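Local coordinates for malonyl CoA:acyl carrier protein malonyltransferase (Streptomyces coelicolor, PDB 1NM2), which probably transfers the malonyl group from malonyl-CoA to holo acyl carrier protein, a step that supplies fatty acid biosynthesis, at residues Thr136-Leu141 / Gly199-Arg204; Leu156-Ala161 / Met175-Ala180; Pro222-Val227 / Val238-Glu243; Tyr229-Asp234 / Leu245-Gly250. All coordinates share one frame; numbering follows the deposited sequence.

Contact 1: Thr136-Leu141 / Gly199-Arg204; sequences TGMSAL and GAFHTR. With ACY (acetic acid), chain D.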
loop_
_atom_site.group_PDB
_atom_site.type_symbol
_atom_site.label_atom_id
_atom_site.label_comp_id
_atom_site.label_asym_id
_atom_site.label_seq_id
_atom_site.Cartn_x
_atom_site.Cartn_y
_atom_site.Cartn_z
ATOM N N THR A 136 -16.668 -2.695 -12.368
ATOM C CA THR A 136 -16.428 -3.240 -11.036
ATOM C C THR A 136 -15.979 -2.160 -10.055
ATOM O O THR A 136 -15.735 -1.020 -10.437
ATOM C CB THR A 136 -15.322 -4.308 -11.088
ATOM O OG1 THR A 136 -14.116 -3.710 -11.579
ATOM C CG2 THR A 136 -15.715 -5.452 -12.006
ATOM N N GLY A 137 -15.854 -2.530 -8.787
ATOM C CA GLY A 137 -15.434 -1.571 -7.784
ATOM C C GLY A 137 -15.152 -2.220 -6.445
ATOM O O GLY A 137 -15.059 -3.442 -6.351
ATOM N N MET A 138 -15.002 -1.392 -5.416
ATOM C CA MET A 138 -14.734 -1.861 -4.057
ATOM C C MET A 138 -15.551 -1.008 -3.101
ATOM O O MET A 138 -15.737 0.188 -3.334
ATOM C CB MET A 138 -13.249 -1.704 -3.701
ATOM C CG MET A 138 -12.277 -2.350 -4.663
ATOM S SD MET A 138 -10.551 -1.905 -4.275
ATOM C CE MET A 138 -10.146 -3.158 -3.085
ATOM N N SER A 139 -16.034 -1.623 -2.026
ATOM C CA SER A 139 -16.814 -0.905 -1.024
ATOM C C SER A 139 -16.441 -1.403 0.360
ATOM O O SER A 139 -16.286 -2.602 0.572
ATOM C CB SER A 139 -18.314 -1.107 -1.253
ATOM O OG SER A 139 -18.723 -0.559 -2.494
ATOM N N ALA A 140 -16.284 -0.476 1.299
ATOM C CA ALA A 140 -15.941 -0.836 2.667
ATOM C C ALA A 140 -17.223 -1.112 3.439
ATOM O O ALA A 140 -18.255 -0.475 3.194
ATOM C CB ALA A 140 -15.167 0.294 3.332
ATOM N N LEU A 141 -17.159 -2.075 4.355
ATOM C CA LEU A 141 -18.304 -2.424 5.185
ATOM C C LEU A 141 -18.070 -1.821 6.564
ATOM O O LEU A 141 -17.096 -2.161 7.233
ATOM C CB LEU A 141 -18.442 -3.944 5.304
ATOM C CG LEU A 141 -19.065 -4.732 4.147
ATOM C CD1 LEU A 141 -18.334 -4.466 2.852
ATOM C CD2 LEU A 141 -19.023 -6.214 4.485
ATOM N N GLY A 199 -11.716 0.048 -10.100
ATOM C CA GLY A 199 -12.334 -1.258 -10.222
ATOM C C GLY A 199 -12.131 -2.203 -9.054
ATOM O O GLY A 199 -11.720 -1.798 -7.967
ATOM N N ALA A 200 -12.436 -3.475 -9.291
ATOM C CA ALA A 200 -12.306 -4.502 -8.273
ATOM C C ALA A 200 -10.861 -4.967 -8.138
ATOM O O ALA A 200 -10.514 -6.073 -8.550
ATOM C CB ALA A 200 -13.211 -5.686 -8.616
ATOM N N PHE A 201 -10.016 -4.113 -7.565
ATOM C CA PHE A 201 -8.616 -4.465 -7.365
ATOM C C PHE A 201 -8.592 -5.625 -6.384
ATOM O O PHE A 201 -9.528 -5.796 -5.603
ATOM C CB PHE A 201 -7.845 -3.280 -6.775
ATOM C CG PHE A 201 -7.854 -2.053 -7.643
ATOM C CD1 PHE A 201 -7.730 -0.788 -7.076
ATOM C CD2 PHE A 201 -7.966 -2.157 -9.026
ATOM C CE1 PHE A 201 -7.718 0.359 -7.874
ATOM C CE2 PHE A 201 -7.955 -1.019 -9.832
ATOM C CZ PHE A 201 -7.831 0.242 -9.252
ATOM N N HIS A 202 -7.532 -6.424 -6.443
ATOM C CA HIS A 202 -7.359 -7.570 -5.564
ATOM C C HIS A 202 -8.413 -8.662 -5.700
ATOM O O HIS A 202 -8.803 -9.295 -4.719
ATOM C CB HIS A 202 -7.239 -7.083 -4.122
ATOM C CG HIS A 202 -6.066 -6.176 -3.913
ATOM N ND1 HIS A 202 -4.765 -6.623 -3.986
ATOM C CD2 HIS A 202 -5.995 -4.832 -3.757
ATOM C CE1 HIS A 202 -3.941 -5.593 -3.893
ATOM N NE2 HIS A 202 -4.663 -4.495 -3.755
ATOM N N THR A 203 -8.848 -8.880 -6.940
ATOM C CA THR A 203 -9.821 -9.917 -7.281
ATOM C C THR A 203 -9.411 -10.458 -8.652
ATOM O O THR A 203 -8.528 -9.896 -9.317
ATOM C CB THR A 203 -11.261 -9.370 -7.414
ATOM O OG1 THR A 203 -11.370 -8.610 -8.626
ATOM C CG2 THR A 203 -11.622 -8.500 -6.222
ATOM N N ARG A 204 -10.056 -11.542 -9.073
ATOM C CA ARG A 204 -9.766 -12.162 -10.361
ATOM C C ARG A 204 -9.993 -11.187 -11.511
ATOM O O ARG A 204 -9.531 -11.415 -12.634
ATOM C CB ARG A 204 -10.657 -13.389 -10.571
ATOM C CG ARG A 204 -12.130 -13.053 -10.760
ATOM C CD ARG A 204 -12.916 -14.260 -11.258
ATOM N NE ARG A 204 -14.287 -13.903 -11.615
ATOM C CZ ARG A 204 -15.189 -13.453 -10.749
ATOM N NH1 ARG A 204 -14.867 -13.305 -9.469
ATOM N NH2 ARG A 204 -16.412 -13.141 -11.163
HETATM C C ACY D . -4.405 -1.071 -4.997
HETATM O O ACY D . -4.506 0.122 -5.503
HETATM O OXT ACY D . -3.562 -1.977 -5.317
HETATM C CH3 ACY D . -5.422 -1.360 -3.904
#
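T136 and A200 supply the one hydrogen bond between strand 136-141 and the loop 199-204: A200 N donates to T136 OG1 at 2.8 Å, bent to 151°. OG1 sits between the backbone N and the carbonyl carbon of T136 (chi1 60°), turned to the loop, and also pairs with T134 OG1. Replacing T136 by an alanine would probably leave A200 N without this acceptor and let the start of the loop shift. Two CA-H...O contacts add to the polar part: G199 CA lies 3.4 Å from T136 O, nearly straight, and A200 CA meets G137 O. A side chain at G199 would run into T136 OG1. The strand belongs to the mixed sheet of the smaller, ferredoxin-like subdomain, and the loop leads from its edge strand 189-194 toward the active site. The apolar part is a Met-aromatic contact, in which M138 crosses F201 at about a right angle with SD 5.1 Å from the ring centroid, obliquely placed. M138 SD also touches F201 CB at 3.9 Å, while the bend at chi3 (87°) brings CE to F201 O. Further along the loop, H202 NE2 makes a weak 3.2 Å bond to OXT of a malonyl-mimicking acetate; the acetate CH3 lies in plane at the edge of the imidazole. S98 OG, in a GxSxG sequence consistent with a nucleophile elbow, bonds to both H202 NE2 and the acetate.

Contact 2: Leu156-Ala161 / Met175-Ala180; sequences LGLTPA and MEQLAA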
loop_
_atom_site.group_PDB
_atom_site.type_symbol
_atom_site.label_atom_id
_atom_site.label_comp_id
_atom_site.label_asym_id
_atom_site.label_seq_id
_atom_site.Cartn_x
_atom_site.Cartn_y
_atom_site.Cartn_z
ATOM N N LEU A 156 -22.835 -13.537 -2.085
ATOM C CA LEU A 156 -23.412 -12.670 -3.100
ATOM C C LEU A 156 -22.500 -12.578 -4.315
ATOM O O LEU A 156 -22.834 -11.920 -5.299
ATOM C CB LEU A 156 -23.676 -11.273 -2.537
ATOM C CG LEU A 156 -25.050 -11.049 -1.899
ATOM C CD1 LEU A 156 -25.341 -12.133 -0.865
ATOM C CD2 LEU A 156 -25.075 -9.664 -1.258
ATOM N N GLY A 157 -21.345 -13.237 -4.242
ATOM C CA GLY A 157 -20.437 -13.236 -5.376
ATOM C C GLY A 157 -19.259 -12.288 -5.288
ATOM O O GLY A 157 -18.453 -12.219 -6.216
ATOM N N LEU A 158 -19.151 -11.563 -4.180
ATOM C CA LEU A 158 -18.050 -10.626 -3.990
ATOM C C LEU A 158 -16.865 -11.336 -3.340
ATOM O O LEU A 158 -16.990 -12.460 -2.865
ATOM C CB LEU A 158 -18.480 -9.468 -3.082
ATOM C CG LEU A 158 -19.629 -8.526 -3.460
ATOM C CD1 LEU A 158 -19.355 -7.907 -4.809
ATOM C CD2 LEU A 158 -20.950 -9.270 -3.454
ATOM N N THR A 159 -15.717 -10.671 -3.315
ATOM C CA THR A 159 -14.540 -11.246 -2.686
ATOM C C THR A 159 -14.045 -10.257 -1.634
ATOM O O THR A 159 -14.191 -9.044 -1.791
ATOM C CB THR A 159 -13.407 -11.483 -3.700
ATOM O OG1 THR A 159 -12.823 -10.227 -4.054
ATOM C CG2 THR A 159 -13.938 -12.143 -4.951
ATOM N N PRO A 160 -13.484 -10.762 -0.529
ATOM C CA PRO A 160 -12.986 -9.857 0.510
ATOM C C PRO A 160 -11.605 -9.358 0.085
ATOM O O PRO A 160 -10.579 -9.865 0.547
ATOM C CB PRO A 160 -12.941 -10.753 1.743
ATOM C CG PRO A 160 -12.546 -12.078 1.156
ATOM C CD PRO A 160 -13.412 -12.167 -0.087
ATOM N N ALA A 161 -11.600 -8.372 -0.807
ATOM C CA ALA A 161 -10.376 -7.785 -1.355
ATOM C C ALA A 161 -9.413 -7.213 -0.319
ATOM O O ALA A 161 -8.195 -7.261 -0.496
ATOM C CB ALA A 161 -10.743 -6.711 -2.375
ATOM N N MET A 175 -20.287 -3.963 -10.246
ATOM C CA MET A 175 -21.144 -2.922 -9.702
ATOM C C MET A 175 -22.519 -3.484 -9.334
ATOM O O MET A 175 -23.133 -3.036 -8.374
ATOM C CB MET A 175 -21.278 -1.768 -10.703
ATOM C CG MET A 175 -19.972 -1.004 -10.915
ATOM S SD MET A 175 -19.268 -0.393 -9.354
ATOM C CE MET A 175 -20.130 1.177 -9.198
ATOM N N GLU A 176 -22.999 -4.472 -10.086
ATOM C CA GLU A 176 -24.297 -5.079 -9.785
ATOM C C GLU A 176 -24.248 -5.778 -8.428
ATOM O O GLU A 176 -25.159 -5.638 -7.613
ATOM C CB GLU A 176 -24.687 -6.105 -10.849
ATOM C CG GLU A 176 -24.871 -5.547 -12.244
ATOM C CD GLU A 176 -25.487 -6.562 -13.187
ATOM O OE1 GLU A 176 -24.988 -7.708 -13.237
ATOM O OE2 GLU A 176 -26.469 -6.216 -13.878
ATOM N N GLN A 177 -23.181 -6.534 -8.193
ATOM C CA GLN A 177 -23.020 -7.244 -6.932
ATOM C C GLN A 177 -22.847 -6.257 -5.784
ATOM O O GLN A 177 -23.436 -6.426 -4.713
ATOM C CB GLN A 177 -21.810 -8.186 -7.007
ATOM C CG GLN A 177 -21.875 -9.167 -8.171
ATOM C CD GLN A 177 -20.591 -9.968 -8.366
ATOM O OE1 GLN A 177 -19.482 -9.442 -8.238
ATOM N NE2 GLN A 177 -20.742 -11.240 -8.703
ATOM N N LEU A 178 -22.040 -5.223 -6.001
ATOM C CA LEU A 178 -21.816 -4.229 -4.959
ATOM C C LEU A 178 -23.132 -3.550 -4.594
ATOM O O LEU A 178 -23.368 -3.203 -3.432
ATOM C CB LEU A 178 -20.778 -3.193 -5.425
ATOM C CG LEU A 178 -19.332 -3.718 -5.379
ATOM C CD1 LEU A 178 -18.384 -2.816 -6.180
ATOM C CD2 LEU A 178 -18.899 -3.812 -3.929
ATOM N N ALA A 179 -23.992 -3.365 -5.591
ATOM C CA ALA A 179 -25.296 -2.744 -5.366
ATOM C C ALA A 179 -26.185 -3.724 -4.597
ATOM O O ALA A 179 -26.940 -3.329 -3.710
ATOM C CB ALA A 179 -25.938 -2.376 -6.698
ATOM N N ALA A 180 -26.088 -5.005 -4.936
ATOM C CA ALA A 180 -26.882 -6.024 -4.250
ATOM C C ALA A 180 -26.441 -6.116 -2.796
ATOM O O ALA A 180 -27.245 -6.415 -1.909
ATOM C CB ALA A 180 -26.712 -7.381 -4.933
#
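L156 and Q177 mark the closest backbone approach, with CA atoms 6.7 Å apart, where the chain leaving helix 146-155 passes beside the first turns of helix 175-183. G157 ends the earlier helix in a Schellman motif with a positive phi of 101°, after which the chain straightens into strand 159-165. The contact so packs helix 175-183 against the turn entering this strand of the mixed sheet, in the smaller subdomain. A side chain on G157 would jam against the carbonyl of L156 and also strike Q177 NE2. The tightest meeting is L158 with Q177: CD1 of L158 presses on Q177 CB at 3.3 Å, its CD2 lies on the same carbon at 3.8 Å, and the two side chains slide past each other in opposite directions. L158 CD1 also reaches L178 CD2 at 4.2 Å. On the outer flank, L156 CD2 rests 4.0 Å from A180 O. Q177 is extended beyond CG (chi2 172°), and its amide ends beside the G157 carbonyl, NE2 3.5 Å from G157 O. No hydrogen bond joins the segments; van der Waals packing of leucine methyls against the aliphatic part of Q177 holds them, while Q177 OE1 bonds to T174 N at the start of its own helix.

Contact 3: Pro222-Val227 / Val238-Glu243; sequences PADPKV and VASGTE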
loop_
_atom_site.group_PDB
_atom_site.type_symbol
_atom_site.label_atom_id
_atom_site.label_comp_id
_atom_site.label_asym_id
_atom_site.label_seq_id
_atom_site.Cartn_x
_atom_site.Cartn_y
_atom_site.Cartn_z
ATOM N N PRO A 222 15.512 -9.167 -8.933
ATOM C CA PRO A 222 15.340 -8.928 -7.500
ATOM C C PRO A 222 16.395 -9.578 -6.620
ATOM O O PRO A 222 16.824 -10.703 -6.874
ATOM C CB PRO A 222 13.953 -9.492 -7.231
ATOM C CG PRO A 222 13.912 -10.666 -8.141
ATOM C CD PRO A 222 14.479 -10.095 -9.427
ATOM N N ALA A 223 16.815 -8.861 -5.585
ATOM C CA ALA A 223 17.793 -9.390 -4.650
ATOM C C ALA A 223 17.041 -9.912 -3.427
ATOM O O ALA A 223 15.894 -9.529 -3.185
ATOM C CB ALA A 223 18.767 -8.298 -4.231
ATOM N N ASP A 224 17.677 -10.796 -2.670
ATOM C CA ASP A 224 17.061 -11.325 -1.465
ATOM C C ASP A 224 16.912 -10.182 -0.469
ATOM O O ASP A 224 17.774 -9.314 -0.378
ATOM C CB ASP A 224 17.928 -12.438 -0.867
ATOM C CG ASP A 224 17.810 -13.739 -1.638
ATOM O OD1 ASP A 224 18.590 -14.673 -1.361
ATOM O OD2 ASP A 224 16.928 -13.827 -2.518
ATOM N N PRO A 225 15.803 -10.157 0.279
ATOM C CA PRO A 225 15.598 -9.083 1.256
ATOM C C PRO A 225 16.674 -9.071 2.342
ATOM O O PRO A 225 17.041 -10.118 2.872
ATOM C CB PRO A 225 14.206 -9.384 1.812
ATOM C CG PRO A 225 14.099 -10.877 1.676
ATOM C CD PRO A 225 14.695 -11.127 0.312
ATOM N N LYS A 226 17.180 -7.883 2.664
ATOM C CA LYS A 226 18.218 -7.741 3.687
ATOM C C LYS A 226 17.579 -7.500 5.050
ATOM O O LYS A 226 18.245 -7.555 6.084
ATOM C CB LYS A 226 19.143 -6.574 3.336
ATOM C CG LYS A 226 19.831 -6.717 1.991
ATOM C CD LYS A 226 20.632 -5.469 1.640
ATOM C CE LYS A 226 21.224 -5.568 0.236
ATOM N NZ LYS A 226 21.980 -4.334 -0.156
ATOM N N VAL A 227 16.282 -7.214 5.028
ATOM C CA VAL A 227 15.508 -6.969 6.234
ATOM C C VAL A 227 14.256 -7.833 6.108
ATOM O O VAL A 227 13.785 -8.080 4.995
ATOM C CB VAL A 227 15.084 -5.488 6.335
ATOM C CG1 VAL A 227 14.409 -5.231 7.668
ATOM C CG2 VAL A 227 16.297 -4.582 6.158
ATOM N N VAL A 238 8.942 -13.372 3.767
ATOM C CA VAL A 238 9.469 -14.013 2.567
ATOM C C VAL A 238 10.976 -13.796 2.501
ATOM O O VAL A 238 11.448 -12.659 2.456
ATOM C CB VAL A 238 8.809 -13.434 1.296
ATOM C CG1 VAL A 238 9.251 -14.220 0.072
ATOM C CG2 VAL A 238 7.301 -13.475 1.433
ATOM N N ALA A 239 11.733 -14.889 2.489
ATOM C CA ALA A 239 13.190 -14.803 2.461
ATOM C C ALA A 239 13.814 -14.686 1.073
ATOM O O ALA A 239 14.946 -14.227 0.941
ATOM C CB ALA A 239 13.787 -16.006 3.195
ATOM N N SER A 240 13.072 -15.085 0.046
ATOM C CA SER A 240 13.564 -15.054 -1.331
ATOM C C SER A 240 13.135 -13.838 -2.148
ATOM O O SER A 240 11.957 -13.485 -2.169
ATOM C CB SER A 240 13.116 -16.328 -2.057
ATOM O OG SER A 240 13.287 -16.210 -3.453
ATOM N N GLY A 241 14.098 -13.224 -2.837
ATOM C CA GLY A 241 13.817 -12.063 -3.662
ATOM C C GLY A 241 12.876 -12.355 -4.824
ATOM O O GLY A 241 12.029 -11.524 -5.165
ATOM N N THR A 242 13.024 -13.522 -5.444
ATOM C CA THR A 242 12.154 -13.898 -6.553
ATOM C C THR A 242 10.746 -14.189 -6.025
ATOM O O THR A 242 9.757 -13.884 -6.693
ATOM C CB THR A 242 12.690 -15.143 -7.314
ATOM O OG1 THR A 242 12.970 -16.193 -6.381
ATOM C CG2 THR A 242 13.954 -14.796 -8.082
ATOM N N GLU A 243 10.651 -14.766 -4.827
ATOM C CA GLU A 243 9.339 -15.044 -4.244
ATOM C C GLU A 243 8.663 -13.729 -3.855
ATOM O O GLU A 243 7.432 -13.608 -3.916
ATOM C CB GLU A 243 9.458 -15.979 -3.029
ATOM C CG GLU A 243 9.747 -17.431 -3.418
ATOM C CD GLU A 243 9.751 -18.391 -2.237
ATOM O OE1 GLU A 243 9.853 -19.616 -2.469
ATOM O OE2 GLU A 243 9.655 -17.930 -1.081
#
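A hydrogen bond from G241 N to D224 OD2 anchors this contact, 2.9 Å long and nearly straight at 166°, meeting the oxygen on its anti side, 29° out of the carboxylate plane. G241 is the first residue of helix 241-251, so the carboxylate would probably gain from the partial positive charge of the helix start. The cap itself is S240, at the N-cap position, whose OG accepts weak bonds from T242 N and E243 N. Packing is close here. G241 CA lies 3.3 Å from A223 O, where any side chain on G241 would collide. The P225 ring leans on two carbonyls, its CG 3.3 Å from V238 O and its CD 3.2 Å from A239 O. P222 covers the other flank, CB 3.5 Å from G241 O. Toward solvent the fit slackens: P222 CG touches T242 CG2 at 4.1 Å, and A239 and T242 are on the solvent-exposed side. The loop 222-227 runs from helix 207-217 to strand 228-229 and is backed by V110, which packs on P222 and P225 and shares a backbone bond with A223, while P222 also touches L245 one turn into helix 241-251.

Contact 4: Tyr229-Asp234 / Leu245-Gly250; sequences YVSNKD and LDRLVG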
loop_
_atom_site.group_PDB
_atom_site.type_symbol
_atom_site.label_atom_id
_atom_site.label_comp_id
_atom_site.label_asym_id
_atom_site.label_seq_id
_atom_site.Cartn_x
_atom_site.Cartn_y
_atom_site.Cartn_z
ATOM N N TYR A 229 10.912 -9.150 5.410
ATOM C CA TYR A 229 9.857 -8.623 4.546
ATOM C C TYR A 229 8.547 -9.390 4.775
ATOM O O TYR A 229 8.469 -10.586 4.499
ATOM C CB TYR A 229 10.289 -8.753 3.081
ATOM C CG TYR A 229 9.298 -8.189 2.090
ATOM C CD1 TYR A 229 9.392 -6.870 1.651
ATOM C CD2 TYR A 229 8.242 -8.969 1.616
ATOM C CE1 TYR A 229 8.456 -6.339 0.762
ATOM C CE2 TYR A 229 7.303 -8.450 0.736
ATOM C CZ TYR A 229 7.416 -7.137 0.314
ATOM O OH TYR A 229 6.471 -6.621 -0.540
ATOM N N VAL A 230 7.526 -8.695 5.270
ATOM C CA VAL A 230 6.225 -9.308 5.545
ATOM C C VAL A 230 5.276 -9.074 4.373
ATOM O O VAL A 230 5.043 -7.930 3.977
ATOM C CB VAL A 230 5.604 -8.719 6.835
ATOM C CG1 VAL A 230 4.268 -9.392 7.135
ATOM C CG2 VAL A 230 6.561 -8.918 8.003
ATOM N N SER A 231 4.712 -10.161 3.848
ATOM C CA SER A 231 3.822 -10.111 2.682
ATOM C C SER A 231 2.304 -10.070 2.903
ATOM O O SER A 231 1.762 -10.767 3.767
ATOM C CB SER A 231 4.168 -11.286 1.754
ATOM O OG SER A 231 3.195 -11.474 0.738
ATOM N N ASN A 232 1.633 -9.261 2.078
ATOM C CA ASN A 232 0.176 -9.077 2.101
ATOM C C ASN A 232 -0.630 -10.342 1.827
ATOM O O ASN A 232 -1.764 -10.474 2.282
ATOM C CB ASN A 232 -0.250 -8.055 1.044
ATOM C CG ASN A 232 -0.018 -6.630 1.468
ATOM O OD1 ASN A 232 -0.354 -5.707 0.736
ATOM N ND2 ASN A 232 0.556 -6.437 2.652
ATOM N N LYS A 233 -0.062 -11.244 1.039
ATOM C CA LYS A 233 -0.750 -12.479 0.671
ATOM C C LYS A 233 -1.242 -13.299 1.855
ATOM O O LYS A 233 -2.403 -13.699 1.909
ATOM C CB LYS A 233 0.174 -13.349 -0.194
ATOM C CG LYS A 233 -0.279 -14.795 -0.372
ATOM C CD LYS A 233 -0.815 -15.049 -1.764
ATOM C CE LYS A 233 -0.888 -16.544 -2.072
ATOM N NZ LYS A 233 -1.750 -17.284 -1.113
ATOM N N ASP A 234 -0.351 -13.542 2.803
ATOM C CA ASP A 234 -0.671 -14.371 3.950
ATOM C C ASP A 234 0.024 -13.908 5.230
ATOM O O ASP A 234 0.079 -14.647 6.208
ATOM C CB ASP A 234 -0.244 -15.796 3.629
ATOM C CG ASP A 234 1.204 -15.872 3.187
ATOM O OD1 ASP A 234 1.615 -16.927 2.668
ATOM O OD2 ASP A 234 1.936 -14.869 3.361
ATOM N N LEU A 245 9.069 -10.835 -5.464
ATOM C CA LEU A 245 8.601 -10.291 -6.731
ATOM C C LEU A 245 7.382 -11.032 -7.284
ATOM O O LEU A 245 6.437 -10.404 -7.779
ATOM C CB LEU A 245 9.736 -10.310 -7.760
ATOM C CG LEU A 245 9.421 -9.742 -9.150
ATOM C CD1 LEU A 245 8.879 -8.329 -9.030
ATOM C CD2 LEU A 245 10.673 -9.762 -10.000
ATOM N N ASP A 246 7.395 -12.360 -7.215
ATOM C CA ASP A 246 6.268 -13.131 -7.725
ATOM C C ASP A 246 5.011 -12.783 -6.935
ATOM O O ASP A 246 3.927 -12.660 -7.508
ATOM C CB ASP A 246 6.538 -14.642 -7.653
ATOM C CG ASP A 246 7.609 -15.100 -8.643
ATOM O OD1 ASP A 246 7.766 -14.468 -9.706
ATOM O OD2 ASP A 246 8.286 -16.109 -8.366
ATOM N N ARG A 247 5.160 -12.618 -5.621
ATOM C CA ARG A 247 4.031 -12.267 -4.768
ATOM C C ARG A 247 3.476 -10.885 -5.125
ATOM O O ARG A 247 2.257 -10.694 -5.161
ATOM C CB ARG A 247 4.444 -12.309 -3.295
ATOM C CG ARG A 247 4.506 -13.712 -2.722
ATOM C CD ARG A 247 5.077 -13.728 -1.316
ATOM N NE ARG A 247 4.931 -15.046 -0.702
ATOM C CZ ARG A 247 4.120 -15.309 0.321
ATOM N NH1 ARG A 247 3.378 -14.340 0.854
ATOM N NH2 ARG A 247 4.047 -16.541 0.805
ATOM N N LEU A 248 4.365 -9.926 -5.387
ATOM C CA LEU A 248 3.952 -8.572 -5.762
ATOM C C LEU A 248 3.108 -8.611 -7.037
ATOM O O LEU A 248 2.059 -7.975 -7.123
ATOM C CB LEU A 248 5.175 -7.678 -6.024
ATOM C CG LEU A 248 6.066 -7.210 -4.870
ATOM C CD1 LEU A 248 7.308 -6.528 -5.439
ATOM C CD2 LEU A 248 5.292 -6.245 -3.975
ATOM N N VAL A 249 3.580 -9.360 -8.027
ATOM C CA VAL A 249 2.878 -9.466 -9.302
ATOM C C VAL A 249 1.500 -10.109 -9.146
ATOM O O VAL A 249 0.525 -9.654 -9.743
ATOM C CB VAL A 249 3.701 -10.283 -10.317
ATOM C CG1 VAL A 249 2.946 -10.395 -11.638
ATOM C CG2 VAL A 249 5.058 -9.623 -10.536
ATOM N N GLY A 250 1.431 -11.160 -8.337
ATOM C CA GLY A 250 0.171 -11.850 -8.116
ATOM C C GLY A 250 -0.806 -11.111 -7.220
ATOM O O GLY A 250 -2.016 -11.246 -7.397
#
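R247 grips D234 end-on with both terminal nitrogens, a two-pronged salt bridge. NH1 reaches D234 OD2 at 2.9 Å and 167°, and NH2 reaches OD1 at 3.1 Å. Both oxygens lie near the guanidinium plane, but the carboxylate is turned 46° against it: OD1 is met on its syn side, OD2 from above the carboxylate plane. NH1 also gives a weak bond to S231 OG at 2.9 Å, at the edge of the guanidinium, and K233 CB packs against the same nitrogen at 3.5 Å. Y229 OH lies against L248 CD2 at 3.7 Å, a van der Waals contact, and the hydroxyl is hydrogen-bonded to E101 O. A methionine in place of R247 would probably leave the D234 carboxylate without its countercharge and S231 OG without a donor from the helix. Further out, the positioning comes from the loop itself. S231 OG accepts from K233 N at 3.3 Å, an ST turn that fixes the hydroxyl beside the arginine. With CG between its backbone N and carbonyl carbon (chi1 53°), D234 brings its carboxylate nearer to the helix, and OD2 also takes R236 N. V238 lies against R247 and S231. N232, between S231 and K233 in the turn, bonds through OD1 to S98 N and through ND2 to G96 O, so the loop borders the GxSxG sequence. The contact pins the loop following strand 228-229, an edge of the parallel sheet of the hydrolase-like core, to helix 241-251, with helix 100-107 against Y229, S231 and L248 and helix 258-267 against V230 and N232.

From the N terminus, contact 1 opens first, at strand 136-141. Contact 2 opens and closes before contact 1's second segment, 199-204, is reached: 156-161 and 175-180 enclose a short hairpin-bearing loop, and only at 199-204 does contact 1 close the larger one around it. Both serve the mixed sheet and touch, for instance through G137 and L178. Contacts 3 and 4 come after both in series, and cross each other, their segments alternating as 222-227, 229-234, 238-243 and 245-250. They share helix 241-251, are joined by V238 N and Y229 O at 2.9 Å, and tie that helix to the edge of the parallel sheet. The centres of contacts 1 and 4 lie about 18 Å apart.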